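Local structure of DyP2 (Amycolatopsis sp. ATCC 39116, 4G2C) at residues T130-D134 against P135-A139; G310-E313 against D314-L318; G361-P365 against E366-K370; F416-T419 against Q420-A424; P430-P433 against D434-P438. The protein is a multifunctional heme dye peroxidase that probably uses hydrogen peroxide to oxidise dyes and related substrates, and also binds a manganese ion. All coordinates share one frame; numbering follows the deposited sequence.

Interaction 1: residues T130-D134 against P135-A139; sequences TAPAD and PSFTA
Asp-134 is the N-cap of helix 135-139, and its carboxylate closes over the first turn at Ser-136 and Phe-137. OD1 of Asp-134 accepts from N of Phe-137 at 2.8 Å. That bond is nearly straight, at 170°, and uses the anti lone pair, on the side away from OD2. The same OD1 lies 2.7 Å from N of Ser-136, but this second bond is bent and weak. CG of Asp-134 stands anti to the backbone N, chi1 176°, and this swings the carboxylate across the Pro-135 ring at about a right angle. CG of Asp-134 then sits 3.6 Å from CD of Pro-135. OD2 makes a weak bond to the backbone N of Leu-412.

The ring of Phe-137 packs against the loop before the helix. Its CE2 packs 4.0 Å from CD of Pro-132, and CB and CG of Pro-132 lie about as near. The carbonyl O of Pro-132 meets the ring edge, 3.7 Å from CD2 of Phe-137. Tyr-124, Tyr-270 and Phe-483 add to the packing round this ring.

With an alanine at Asp-134, the N-H groups of Ser-136 and Phe-137 would probably be left without their acceptor and the first turn held less firmly. The buried carboxylate faces the positive end of the helix dipole, which probably favours its ionised form.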
# COMPACT_ATOMS: atom_id res chain seq x y z
N THR A 130 21.86 13.36 -11.21
CA THR A 130 21.49 13.92 -9.91
C THR A 130 20.27 13.19 -9.33
O THR A 130 19.22 13.15 -9.97
CB THR A 130 21.12 15.40 -10.01
OG1 THR A 130 22.26 16.17 -10.42
CG2 THR A 130 20.59 15.91 -8.65
N ALA A 131 20.40 12.65 -8.12
CA ALA A 131 19.31 11.84 -7.55
C ALA A 131 18.48 12.55 -6.49
O ALA A 131 18.98 13.41 -5.77
CB ALA A 131 19.85 10.53 -6.98
N PRO A 132 17.20 12.16 -6.38
CA PRO A 132 16.36 12.58 -5.26
C PRO A 132 17.13 12.38 -3.95
O PRO A 132 17.97 11.49 -3.89
CB PRO A 132 15.17 11.63 -5.34
CG PRO A 132 15.10 11.23 -6.75
CD PRO A 132 16.52 11.20 -7.26
N ALA A 133 16.85 13.18 -2.93
CA ALA A 133 17.73 13.18 -1.76
C ALA A 133 17.17 12.53 -0.48
O ALA A 133 17.85 12.48 0.53
CB ALA A 133 18.27 14.62 -1.48
N ASP A 134 15.94 12.03 -0.52
CA ASP A 134 15.44 11.32 0.65
C ASP A 134 16.51 10.33 1.16
O ASP A 134 17.01 9.51 0.39
CB ASP A 134 14.13 10.58 0.34
CG ASP A 134 13.65 9.76 1.52
OD1 ASP A 134 14.22 8.67 1.76
OD2 ASP A 134 12.72 10.20 2.23
N PRO A 135 16.87 10.43 2.44
CA PRO A 135 17.96 9.60 2.97
C PRO A 135 17.65 8.10 3.07
O PRO A 135 18.58 7.30 3.05
CB PRO A 135 18.24 10.21 4.35
CG PRO A 135 16.97 10.85 4.75
CD PRO A 135 16.31 11.33 3.46
N SER A 136 16.38 7.71 3.15
CA SER A 136 16.03 6.29 3.13
C SER A 136 16.19 5.75 1.73
O SER A 136 16.77 4.67 1.52
CB SER A 136 14.60 6.07 3.60
OG SER A 136 14.42 6.67 4.87
N PHE A 137 15.67 6.51 0.77
CA PHE A 137 15.89 6.22 -0.64
C PHE A 137 17.36 6.06 -0.95
O PHE A 137 17.77 5.09 -1.57
CB PHE A 137 15.29 7.32 -1.51
CG PHE A 137 15.67 7.22 -2.96
CD1 PHE A 137 15.13 6.24 -3.78
CD2 PHE A 137 16.56 8.12 -3.52
CE1 PHE A 137 15.46 6.17 -5.11
CE2 PHE A 137 16.90 8.04 -4.84
CZ PHE A 137 16.36 7.07 -5.65
N THR A 138 18.17 7.02 -0.50
CA THR A 138 19.59 6.99 -0.84
C THR A 138 20.29 5.74 -0.28
O THR A 138 21.08 5.09 -0.97
CB THR A 138 20.37 8.30 -0.44
OG1 THR A 138 20.61 8.33 0.96
CG2 THR A 138 19.61 9.54 -0.82
N ALA A 139 19.98 5.42 0.98
CA ALA A 139 20.61 4.29 1.66
C ALA A 139 20.13 2.95 1.12
O ALA A 139 20.89 1.98 1.12
CB ALA A 139 20.35 4.37 3.16

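Interaction 2: residues G310-E313 against D314-L318; sequences GRFE and DGTPL. With MN (manganese (II) ion), chain D; HEM (protoporphyrin IX containing Fe), chain C.
Arg-311 and Phe-312 send their side chains to different sides of a tight backbone reversal, and each meets the returning segment 314-318 in its own way. The Arg-311 chain is extended from CG to NE. It lays the guanidinium so that O of Gly-315 meets its edge, only 3° out of plane. NH1 of Arg-311 donates to that O at 3.1 Å and also to O of Gly-331. The guanidinium belongs to the heme pocket, and its nearest approach to the propionate is NE to O1A, 3.8 Å.

Phe-312 turns its ring the other way. The edge at CD2 faces the carbonyl O of Thr-316. The side chains of Leu-318 and Phe-312 cross at about a right angle, CD1 of Leu-318 3.8 Å from CE2 of Phe-312. Within 314-318, OD1 of Asp-314 is gripped twice by Thr-316. OG1 of Thr-316 donates to it at 2.7 Å on the syn side, and N of Thr-316 comes from above the carboxylate plane, forming an Asx turn. OD2 of Asp-314 is held by His-327 and Gly-325.

The Glu-313 chain is bent at chi2 and binds manganese through OE2 at 2.2 Å. A water and Glu-287 also bind this ion.

A type I turn runs from Phe-312 to Gly-315, with a cis peptide bond before Gly-315. The backbone is tied by N of Phe-312 to O of Thr-316 at 2.9 Å and N of Leu-318 to O of Gly-310 at 3.0 Å. This reversal follows helix 303-309 directly, and Phe-312 and Leu-318 pack back onto Ala-306 of that helix.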
# COMPACT_ATOMS: atom_id res chain seq x y z
N GLY A 310 -9.30 -4.76 12.42
CA GLY A 310 -10.01 -3.53 12.67
C GLY A 310 -11.24 -3.45 11.80
O GLY A 310 -12.03 -2.51 11.89
N ARG A 311 -11.38 -4.44 10.92
CA ARG A 311 -12.58 -4.62 10.12
C ARG A 311 -12.87 -6.12 10.03
O ARG A 311 -11.97 -6.94 10.13
CB ARG A 311 -12.41 -4.08 8.71
CG ARG A 311 -12.18 -2.59 8.54
CD ARG A 311 -11.89 -2.26 7.04
NE ARG A 311 -11.63 -0.85 6.77
CZ ARG A 311 -12.53 0.02 6.32
NH1 ARG A 311 -13.79 -0.38 6.06
NH2 ARG A 311 -12.19 1.29 6.11
N PHE A 312 -14.14 -6.48 9.85
CA PHE A 312 -14.51 -7.84 9.47
C PHE A 312 -14.08 -8.10 8.03
O PHE A 312 -13.75 -7.18 7.28
CB PHE A 312 -16.03 -8.04 9.62
CG PHE A 312 -16.50 -7.95 11.03
CD1 PHE A 312 -16.50 -9.07 11.85
CD2 PHE A 312 -16.90 -6.74 11.57
CE1 PHE A 312 -16.92 -8.99 13.16
CE2 PHE A 312 -17.32 -6.65 12.88
CZ PHE A 312 -17.33 -7.78 13.67
N GLU A 313 -14.08 -9.35 7.62
CA GLU A 313 -13.70 -9.67 6.26
C GLU A 313 -14.38 -8.83 5.18
O GLU A 313 -13.79 -8.58 4.11
CB GLU A 313 -13.84 -11.17 5.99
CG GLU A 313 -12.66 -11.93 6.57
CD GLU A 313 -13.02 -13.33 7.01
OE1 GLU A 313 -13.44 -14.14 6.14
OE2 GLU A 313 -12.89 -13.62 8.23
N ASP A 314 -15.57 -8.31 5.49
CA ASP A 314 -16.43 -7.73 4.45
C ASP A 314 -16.36 -6.23 4.04
O ASP A 314 -17.21 -5.82 3.27
CB ASP A 314 -17.91 -8.13 4.64
CG ASP A 314 -18.58 -7.36 5.75
OD1 ASP A 314 -17.84 -6.84 6.61
OD2 ASP A 314 -19.83 -7.27 5.77
N GLY A 315 -15.49 -5.37 4.55
CA GLY A 315 -14.99 -5.32 5.88
C GLY A 315 -15.72 -4.14 6.56
O GLY A 315 -15.43 -2.95 6.38
N THR A 316 -16.73 -4.51 7.34
CA THR A 316 -17.38 -3.65 8.31
C THR A 316 -16.36 -3.20 9.37
O THR A 316 -15.65 -4.03 9.96
CB THR A 316 -18.52 -4.44 8.96
OG1 THR A 316 -19.35 -4.98 7.92
CG2 THR A 316 -19.35 -3.56 9.88
N PRO A 317 -16.27 -1.88 9.61
CA PRO A 317 -15.36 -1.37 10.64
C PRO A 317 -15.81 -1.85 12.01
O PRO A 317 -16.97 -1.68 12.38
CB PRO A 317 -15.52 0.16 10.55
CG PRO A 317 -16.16 0.41 9.21
CD PRO A 317 -17.01 -0.79 8.94
N LEU A 318 -14.89 -2.48 12.73
CA LEU A 318 -15.15 -3.00 14.05
C LEU A 318 -15.50 -1.88 15.02
O LEU A 318 -16.17 -2.12 16.02
CB LEU A 318 -13.90 -3.74 14.55
CG LEU A 318 -14.08 -4.45 15.89
CD1 LEU A 318 -15.29 -5.36 15.80
CD2 LEU A 318 -12.82 -5.22 16.28
MN MN D . -12.63 -14.72 10.15
CHA HEM C . -5.54 -1.06 5.66
CHB HEM C . -4.18 -5.71 5.32
CHC HEM C . 0.48 -4.39 4.98
CHD HEM C . -0.82 0.14 6.11
C1A HEM C . -5.59 -2.43 5.58
C2A HEM C . -6.79 -3.23 5.58
C3A HEM C . -6.41 -4.51 5.48
C4A HEM C . -4.96 -4.56 5.41
CMA HEM C . -7.34 -5.74 5.44
CAA HEM C . -8.24 -2.67 5.67
CBA HEM C . -8.72 -2.26 4.27
CGA HEM C . -8.29 -0.86 3.91
O1A HEM C . -8.57 0.09 4.67
O2A HEM C . -7.66 -0.67 2.85
C1B HEM C . -2.80 -5.79 5.20
C2B HEM C . -1.98 -6.99 5.04
C3B HEM C . -0.69 -6.60 4.95
C4B HEM C . -0.65 -5.16 5.03
CMB HEM C . -2.52 -8.44 5.01
CAB HEM C . 0.58 -7.46 4.75
CBB HEM C . 0.50 -8.69 4.25
C1C HEM C . 0.54 -3.06 5.33
C2C HEM C . 1.75 -2.30 5.59
C3C HEM C . 1.38 -1.04 5.88
C4C HEM C . -0.06 -0.98 5.83
CMC HEM C . 3.21 -2.84 5.49
CAC HEM C . 2.30 0.15 6.27
CBC HEM C . 3.54 -0.06 6.74
C1D HEM C . -2.19 0.25 6.04
C2D HEM C . -2.90 1.49 6.11
C3D HEM C . -4.36 1.10 5.95
C4D HEM C . -4.40 -0.32 5.82
CMD HEM C . -2.30 2.90 6.29
CAD HEM C . -5.58 2.01 5.97
CBD HEM C . -5.76 2.35 7.44
CGD HEM C . -6.87 3.36 7.45
O1D HEM C . -6.71 4.41 6.77
O2D HEM C . -7.91 3.09 8.10
NA HEM C . -4.50 -3.26 5.47
NB HEM C . -1.95 -4.70 5.18
NC HEM C . -0.55 -2.22 5.49
ND HEM C . -3.10 -0.79 5.86
FE HEM C . -2.53 -2.84 5.68
O HOH W 1 -13.17 -12.55 10.77

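Interaction 3: residues G361-P365 against E366-K370; sequences GAEAP and EEERK. With ACT (acetate ion), chain B.
Glu-367 and Glu-368 both donate their backbone N-H to O of Ala-364, and this is the tight part of the contact. That O accepts N of Glu-368 at 2.9 Å and N of Glu-367 at 2.8 Å. The Glu-363 side chain packs against the same turn. Its CG sits between the backbone N and the carbonyl carbon, chi1 60°, and this brings OE1 of Glu-363 to 3.5 Å from CA of Glu-368.

Ala-364 is the N-cap residue here, and the bonds to its O form the first turn of helix 365-368. Glu-368 is buried. Its OE1 takes N of Gly-360 and also a water that binds N of Ala-362, while OE2 takes N of Gly-358.

The outer side is looser. Glu-366 lies alongside Pro-365, with OE2 of Glu-366 3.6 Å from CD of Pro-365. Glu-367 bends at chi2 to meet the extended Lys-370 in a salt bridge, NZ of Lys-370 to OE2 of Glu-367 at 3.1 Å.

Arg-369 is held more firmly. It bends at chi3 and touches an acetate, probably from the crystallisation liquor, by weak bonds. Its firmer partners are O of Asp-245 and O of Ser-247, with a cation-pi contact to Trp-244. A leucine in place of Arg-369 would probably leave those two carbonyls without their donor and Trp-244 without its cation.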
# COMPACT_ATOMS: atom_id res chain seq x y z
N GLY A 361 -2.69 10.26 20.02
CA GLY A 361 -2.29 10.83 21.29
C GLY A 361 -0.86 11.33 21.36
O GLY A 361 -0.47 11.98 22.34
N ALA A 362 -0.06 11.06 20.33
CA ALA A 362 1.33 11.52 20.38
C ALA A 362 1.54 12.90 19.72
O ALA A 362 2.51 13.59 20.01
CB ALA A 362 2.29 10.47 19.81
N GLU A 363 0.63 13.30 18.85
CA GLU A 363 0.74 14.59 18.17
C GLU A 363 -0.65 15.05 17.72
O GLU A 363 -1.60 14.28 17.74
CB GLU A 363 1.73 14.48 16.98
CG GLU A 363 1.33 13.46 15.92
CD GLU A 363 2.44 13.14 14.91
OE1 GLU A 363 2.35 12.08 14.25
OE2 GLU A 363 3.39 13.94 14.75
N ALA A 364 -0.78 16.32 17.33
CA ALA A 364 -2.09 16.84 16.95
C ALA A 364 -2.58 16.10 15.72
O ALA A 364 -1.79 15.72 14.86
CB ALA A 364 -2.03 18.33 16.68
N PRO A 365 -3.90 15.89 15.65
CA PRO A 365 -4.50 15.18 14.51
C PRO A 365 -3.99 15.68 13.17
O PRO A 365 -3.79 14.87 12.27
CB PRO A 365 -5.99 15.45 14.69
CG PRO A 365 -6.17 15.55 16.19
CD PRO A 365 -4.90 16.23 16.68
N GLU A 366 -3.78 16.99 13.04
CA GLU A 366 -3.36 17.59 11.78
C GLU A 366 -1.97 17.15 11.40
O GLU A 366 -1.63 17.13 10.22
CB GLU A 366 -3.39 19.13 11.85
CG GLU A 366 -4.67 19.72 12.44
CD GLU A 366 -4.55 20.02 13.93
OE1 GLU A 366 -3.91 21.04 14.27
OE2 GLU A 366 -5.08 19.22 14.74
N GLU A 367 -1.14 16.84 12.39
CA GLU A 367 0.22 16.34 12.11
C GLU A 367 0.23 14.82 11.97
O GLU A 367 1.00 14.26 11.19
CB GLU A 367 1.19 16.77 13.21
CG GLU A 367 1.36 18.28 13.31
CD GLU A 367 1.93 18.88 12.04
OE1 GLU A 367 2.98 18.38 11.57
OE2 GLU A 367 1.33 19.83 11.51
N GLU A 368 -0.63 14.15 12.73
CA GLU A 368 -0.70 12.70 12.72
C GLU A 368 -0.98 12.20 11.32
O GLU A 368 -0.36 11.24 10.87
CB GLU A 368 -1.78 12.19 13.68
CG GLU A 368 -1.74 10.68 13.92
CD GLU A 368 -3.00 10.18 14.58
OE1 GLU A 368 -3.09 10.23 15.82
OE2 GLU A 368 -3.93 9.74 13.85
N ARG A 369 -1.90 12.86 10.62
CA ARG A 369 -2.33 12.38 9.31
C ARG A 369 -1.29 12.61 8.19
O ARG A 369 -1.46 12.13 7.08
CB ARG A 369 -3.70 12.96 8.91
CG ARG A 369 -3.67 14.42 8.46
CD ARG A 369 -5.10 14.98 8.35
NE ARG A 369 -5.74 14.61 7.09
CZ ARG A 369 -6.98 14.13 6.97
NH1 ARG A 369 -7.76 13.94 8.03
NH2 ARG A 369 -7.44 13.83 5.76
N LYS A 370 -0.21 13.32 8.50
CA LYS A 370 0.79 13.57 7.46
C LYS A 370 1.59 12.31 7.17
O LYS A 370 2.24 12.23 6.14
CB LYS A 370 1.71 14.72 7.83
CG LYS A 370 1.01 16.08 7.83
CD LYS A 370 1.96 17.20 8.21
CE LYS A 370 1.24 18.55 8.26
NZ LYS A 370 2.20 19.66 8.51
C ACT B . -4.61 11.86 4.21
O ACT B . -5.74 11.30 4.08
OXT ACT B . -4.54 13.00 4.77
CH3 ACT B . -3.39 11.15 3.70
O HOH W 2 -0.58 10.63 17.54
O HOH W 3 -3.57 13.14 16.94

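Interaction 4: residues F416-T419 against Q420-A424; sequences FEFT and QQIWA. With HEM (protoporphyrin IX containing Fe), chain C.
O of Phe-416, Glu-417 and Phe-418 accept from N of Gln-420, Gln-421 and Ile-422 in alpha-helical steps, and the helix then widens into a pi-type turn where N of Ala-424 bonds to O of Thr-419 at 2.8 Å.

Phe-418 carries the outer side-chain packing. CG1 of Ile-422 lies over the centre of its ring, 3.9 Å from the centroid, in a CH-pi contact. The edge of the same ring meets Trp-423 in a T-shaped pair, planes at 83°. CE1 of Phe-418 comes down on the indole face, 3.4 Å from NE1 of Trp-423. A chi1 of -160°, with CG on the far side from the backbone N, sets the ring beside Ile-422 and Trp-423. His-371 also stacks on Phe-418.

On the heme side, Phe-416 and Gln-420 lie side by side. CE1 of Phe-416 is 3.5 Å from the heme vinyl carbon CBC, and OE1 of Gln-420 is 3.6 Å from that carbon. CG2 of Thr-419 packs 3.7 Å from CAC. OG1 of Thr-419 binds O of Gln-415, and NE2 of Gln-420 donates to OD1 of Asn-425 and O of Ile-444. The helix therefore meets the vinyl edge of the heme by van der Waals contact, while these polar groups are held within the protein.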
# COMPACT_ATOMS: atom_id res chain seq x y z
N PHE A 416 6.07 5.65 4.93
CA PHE A 416 6.12 4.19 5.09
C PHE A 416 6.91 3.78 6.33
O PHE A 416 6.41 3.02 7.15
CB PHE A 416 6.69 3.42 3.90
CG PHE A 416 7.12 2.02 4.28
CD1 PHE A 416 6.17 1.03 4.50
CD2 PHE A 416 8.46 1.72 4.50
CE1 PHE A 416 6.54 -0.24 4.91
CE2 PHE A 416 8.86 0.45 4.90
CZ PHE A 416 7.89 -0.54 5.10
N GLU A 417 8.15 4.26 6.44
CA GLU A 417 9.01 3.87 7.56
C GLU A 417 8.50 4.31 8.92
O GLU A 417 8.62 3.58 9.89
CB GLU A 417 10.44 4.35 7.37
CG GLU A 417 11.13 3.74 6.16
CD GLU A 417 12.56 4.17 6.08
OE1 GLU A 417 12.87 5.26 6.63
OE2 GLU A 417 13.37 3.41 5.50
N PHE A 418 7.95 5.52 9.00
CA PHE A 418 7.32 5.99 10.23
C PHE A 418 6.23 4.99 10.64
O PHE A 418 6.18 4.52 11.79
CB PHE A 418 6.71 7.39 10.01
CG PHE A 418 6.45 8.16 11.29
CD1 PHE A 418 5.25 8.02 11.97
CD2 PHE A 418 7.42 9.02 11.80
CE1 PHE A 418 5.01 8.73 13.16
CE2 PHE A 418 7.20 9.73 12.99
CZ PHE A 418 5.99 9.58 13.66
N THR A 419 5.34 4.67 9.70
CA THR A 419 4.17 3.83 9.99
C THR A 419 4.59 2.43 10.45
O THR A 419 4.06 1.90 11.43
CB THR A 419 3.26 3.73 8.75
OG1 THR A 419 2.70 5.02 8.46
CG2 THR A 419 2.14 2.72 8.97
N GLN A 420 5.58 1.86 9.76
CA GLN A 420 6.09 0.54 10.09
C GLN A 420 6.85 0.56 11.41
O GLN A 420 6.63 -0.29 12.29
CB GLN A 420 7.02 0.04 8.98
CG GLN A 420 7.54 -1.36 9.22
CD GLN A 420 6.45 -2.40 9.05
OE1 GLN A 420 5.83 -2.48 7.99
NE2 GLN A 420 6.19 -3.18 10.11
N GLN A 421 7.75 1.53 11.54
CA GLN A 421 8.64 1.57 12.71
C GLN A 421 8.00 2.19 13.96
O GLN A 421 7.95 1.55 15.01
CB GLN A 421 9.95 2.29 12.37
CG GLN A 421 10.90 2.36 13.58
CD GLN A 421 12.15 3.21 13.35
OE1 GLN A 421 12.51 3.54 12.22
NE2 GLN A 421 12.83 3.56 14.44
N ILE A 422 7.52 3.42 13.84
CA ILE A 422 7.06 4.21 14.98
C ILE A 422 5.64 3.89 15.41
O ILE A 422 5.22 4.22 16.52
CB ILE A 422 7.10 5.71 14.62
CG1 ILE A 422 8.47 6.07 14.04
CG2 ILE A 422 6.72 6.59 15.83
CD1 ILE A 422 9.59 6.04 15.07
N TRP A 423 4.87 3.26 14.53
CA TRP A 423 3.50 2.90 14.85
C TRP A 423 3.33 1.38 14.96
O TRP A 423 3.11 0.85 16.06
CB TRP A 423 2.53 3.49 13.82
CG TRP A 423 2.33 5.00 13.97
CD1 TRP A 423 2.85 5.81 14.96
CD2 TRP A 423 1.54 5.86 13.13
NE1 TRP A 423 2.44 7.11 14.77
CE2 TRP A 423 1.64 7.17 13.66
CE3 TRP A 423 0.76 5.66 11.98
CZ2 TRP A 423 0.98 8.26 13.08
CZ3 TRP A 423 0.12 6.75 11.40
CH2 TRP A 423 0.23 8.03 11.96
N ALA A 424 3.48 0.68 13.85
CA ALA A 424 3.20 -0.76 13.82
C ALA A 424 4.09 -1.53 14.80
O ALA A 424 3.58 -2.31 15.63
CB ALA A 424 3.31 -1.32 12.40
CHA HEM C . -5.54 -1.06 5.66
CHB HEM C . -4.18 -5.71 5.32
CHC HEM C . 0.48 -4.39 4.98
CHD HEM C . -0.82 0.14 6.11
C1A HEM C . -5.59 -2.43 5.58
C2A HEM C . -6.79 -3.23 5.58
C3A HEM C . -6.41 -4.51 5.48
C4A HEM C . -4.96 -4.56 5.41
CMA HEM C . -7.34 -5.74 5.44
CAA HEM C . -8.24 -2.67 5.67
CBA HEM C . -8.72 -2.26 4.27
CGA HEM C . -8.29 -0.86 3.91
O1A HEM C . -8.57 0.09 4.67
O2A HEM C . -7.66 -0.67 2.85
C1B HEM C . -2.80 -5.79 5.20
C2B HEM C . -1.98 -6.99 5.04
C3B HEM C . -0.69 -6.60 4.95
C4B HEM C . -0.65 -5.16 5.03
CMB HEM C . -2.52 -8.44 5.01
CAB HEM C . 0.58 -7.46 4.75
CBB HEM C . 0.50 -8.69 4.25
C1C HEM C . 0.54 -3.06 5.33
C2C HEM C . 1.75 -2.30 5.59
C3C HEM C . 1.38 -1.04 5.88
C4C HEM C . -0.06 -0.98 5.83
CMC HEM C . 3.21 -2.84 5.49
CAC HEM C . 2.30 0.15 6.27
CBC HEM C . 3.54 -0.06 6.74
C1D HEM C . -2.19 0.25 6.04
C2D HEM C . -2.90 1.49 6.11
C3D HEM C . -4.36 1.10 5.95
C4D HEM C . -4.40 -0.32 5.82
CMD HEM C . -2.30 2.90 6.29
CAD HEM C . -5.58 2.01 5.97
CBD HEM C . -5.76 2.35 7.44
CGD HEM C . -6.87 3.36 7.45
O1D HEM C . -6.71 4.41 6.77
O2D HEM C . -7.91 3.09 8.10
NA HEM C . -4.50 -3.26 5.47
NB HEM C . -1.95 -4.70 5.18
NC HEM C . -0.55 -2.22 5.49
ND HEM C . -3.10 -0.79 5.86
FE HEM C . -2.53 -2.84 5.68

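Interaction 5: residues P430-P433 against D434-P438; sequences PFPP and DGSQP. With ACT (acetate ion), chain J.
OD1 of Asp-434 is approached by two groups of Ser-436 and also rests against Pro-432. N of Ser-436 donates to OD1 of Asp-434 at 3.0 Å, from above the carboxylate plane. OG of Ser-436 lies 2.7 Å from the same OD1. It also lies 2.8 Å from OXT of an acetate, probably from the crystallisation liquor, and which of the two it serves is not settled. OD1 of Asp-434 is also 3.7 Å from CB of Pro-432. With chi1 at 76°, CG of Asp-434 is tucked between its own backbone N and carbonyl carbon, and the carboxylate turns to Ser-436.

The bond from N of Ser-436 to OD1 of Asp-434 makes an Asx turn. It is joined to a type I beta turn from Pro-432 to Gly-435, where N of Gly-435 donates to O of Pro-432 at 3.0 Å. Gly-435, the last residue of the turn, has positive phi, 75°, a value that favours glycine. The two turns reverse the loop between helix 416-424 and strand 453-454.

Beyond the turns, proline rings fill the space between the two limbs. CG of Pro-432 packs 3.9 Å from CD of Pro-438, the rings set at a slant to each other. CG of Pro-438 is also 3.5 Å from the carbonyl O of Pro-430. Pro-430 follows a cis peptide bond. CG and CD of Pro-432 also lie against the carbonyl O of Ser-436. Phe-347 touches Pro-432 and Pro-433, and O of Pro-438 accepts from NE2 of Gln-452.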
# COMPACT_ATOMS: atom_id res chain seq x y z
N PRO A 430 -0.98 3.10 19.58
CA PRO A 430 -1.22 4.49 19.99
C PRO A 430 -1.42 4.60 21.51
O PRO A 430 -1.50 3.58 22.20
CB PRO A 430 -2.52 4.85 19.26
CG PRO A 430 -3.26 3.55 19.22
CD PRO A 430 -2.19 2.48 19.03
N PHE A 431 -1.49 5.82 22.05
CA PHE A 431 -1.51 6.01 23.50
C PHE A 431 -2.90 5.77 24.05
O PHE A 431 -3.82 6.53 23.74
CB PHE A 431 -1.06 7.42 23.88
CG PHE A 431 0.37 7.71 23.52
CD1 PHE A 431 1.19 6.72 23.01
CD2 PHE A 431 0.89 8.97 23.72
CE1 PHE A 431 2.51 6.99 22.69
CE2 PHE A 431 2.22 9.25 23.41
CZ PHE A 431 3.03 8.26 22.89
N PRO A 432 -3.08 4.72 24.86
CA PRO A 432 -4.41 4.58 25.46
C PRO A 432 -4.55 5.59 26.60
O PRO A 432 -3.53 6.01 27.15
CB PRO A 432 -4.41 3.15 26.03
CG PRO A 432 -3.12 2.50 25.52
CD PRO A 432 -2.18 3.60 25.18
N PRO A 433 -5.79 5.98 26.93
CA PRO A 433 -5.98 6.93 28.04
C PRO A 433 -5.38 6.44 29.37
O PRO A 433 -4.98 7.28 30.16
CB PRO A 433 -7.52 7.07 28.14
CG PRO A 433 -8.03 6.68 26.78
CD PRO A 433 -7.06 5.61 26.27
N ASP A 434 -5.30 5.13 29.61
CA ASP A 434 -4.71 4.63 30.85
C ASP A 434 -3.16 4.55 30.84
O ASP A 434 -2.54 4.12 31.81
CB ASP A 434 -5.38 3.32 31.33
CG ASP A 434 -4.96 2.09 30.53
OD1 ASP A 434 -4.09 2.20 29.63
OD2 ASP A 434 -5.49 0.99 30.83
N GLY A 435 -2.55 4.99 29.74
CA GLY A 435 -1.09 5.04 29.65
C GLY A 435 -0.39 3.70 29.45
O GLY A 435 0.84 3.64 29.49
N SER A 436 -1.17 2.63 29.25
CA SER A 436 -0.59 1.30 29.04
C SER A 436 -0.07 1.09 27.60
O SER A 436 -0.29 1.93 26.71
CB SER A 436 -1.60 0.19 29.40
OG SER A 436 -2.68 0.17 28.48
N GLN A 437 0.64 -0.01 27.38
CA GLN A 437 1.20 -0.30 26.06
C GLN A 437 0.39 -1.38 25.37
O GLN A 437 0.34 -2.51 25.81
CB GLN A 437 2.66 -0.74 26.18
CG GLN A 437 3.58 0.41 26.53
CD GLN A 437 5.04 0.07 26.32
OE1 GLN A 437 5.42 -1.11 26.31
NE2 GLN A 437 5.86 1.10 26.12
N PRO A 438 -0.30 -1.01 24.28
CA PRO A 438 -1.17 -1.98 23.61
C PRO A 438 -0.40 -3.08 22.86
O PRO A 438 -0.99 -4.12 22.54
CB PRO A 438 -1.97 -1.11 22.63
CG PRO A 438 -1.15 0.12 22.41
CD PRO A 438 -0.42 0.35 23.72
C ACT J . -4.59 -1.88 26.10
O ACT J . -4.81 -2.48 25.00
OXT ACT J . -3.41 -1.56 26.35
CH3 ACT J . -5.69 -1.56 27.07

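Overall arrangement
Interactions 2 and 4 both touch the heme, one near a propionate and the other at the vinyl edge, and their centres are about 22 Å apart. Interaction 2 also reaches the manganese site. Interaction 4 links two of the others. OG of Ser-136 in interaction 1 probably bonds to OE1 of Glu-417 at 2.7 Å, and Glu-417 also has a salt bridge to Lys-147. O of Glu-368 in interaction 3 packs 3.4 Å from CH2 of Trp-423. Interaction 5 touches interaction 3, where CB of Ala-362 meets CE2 of Phe-431 at 3.8 Å. Interactions 1 and 2 lie on opposite sides of the chain's centre, about 37 Å between centres.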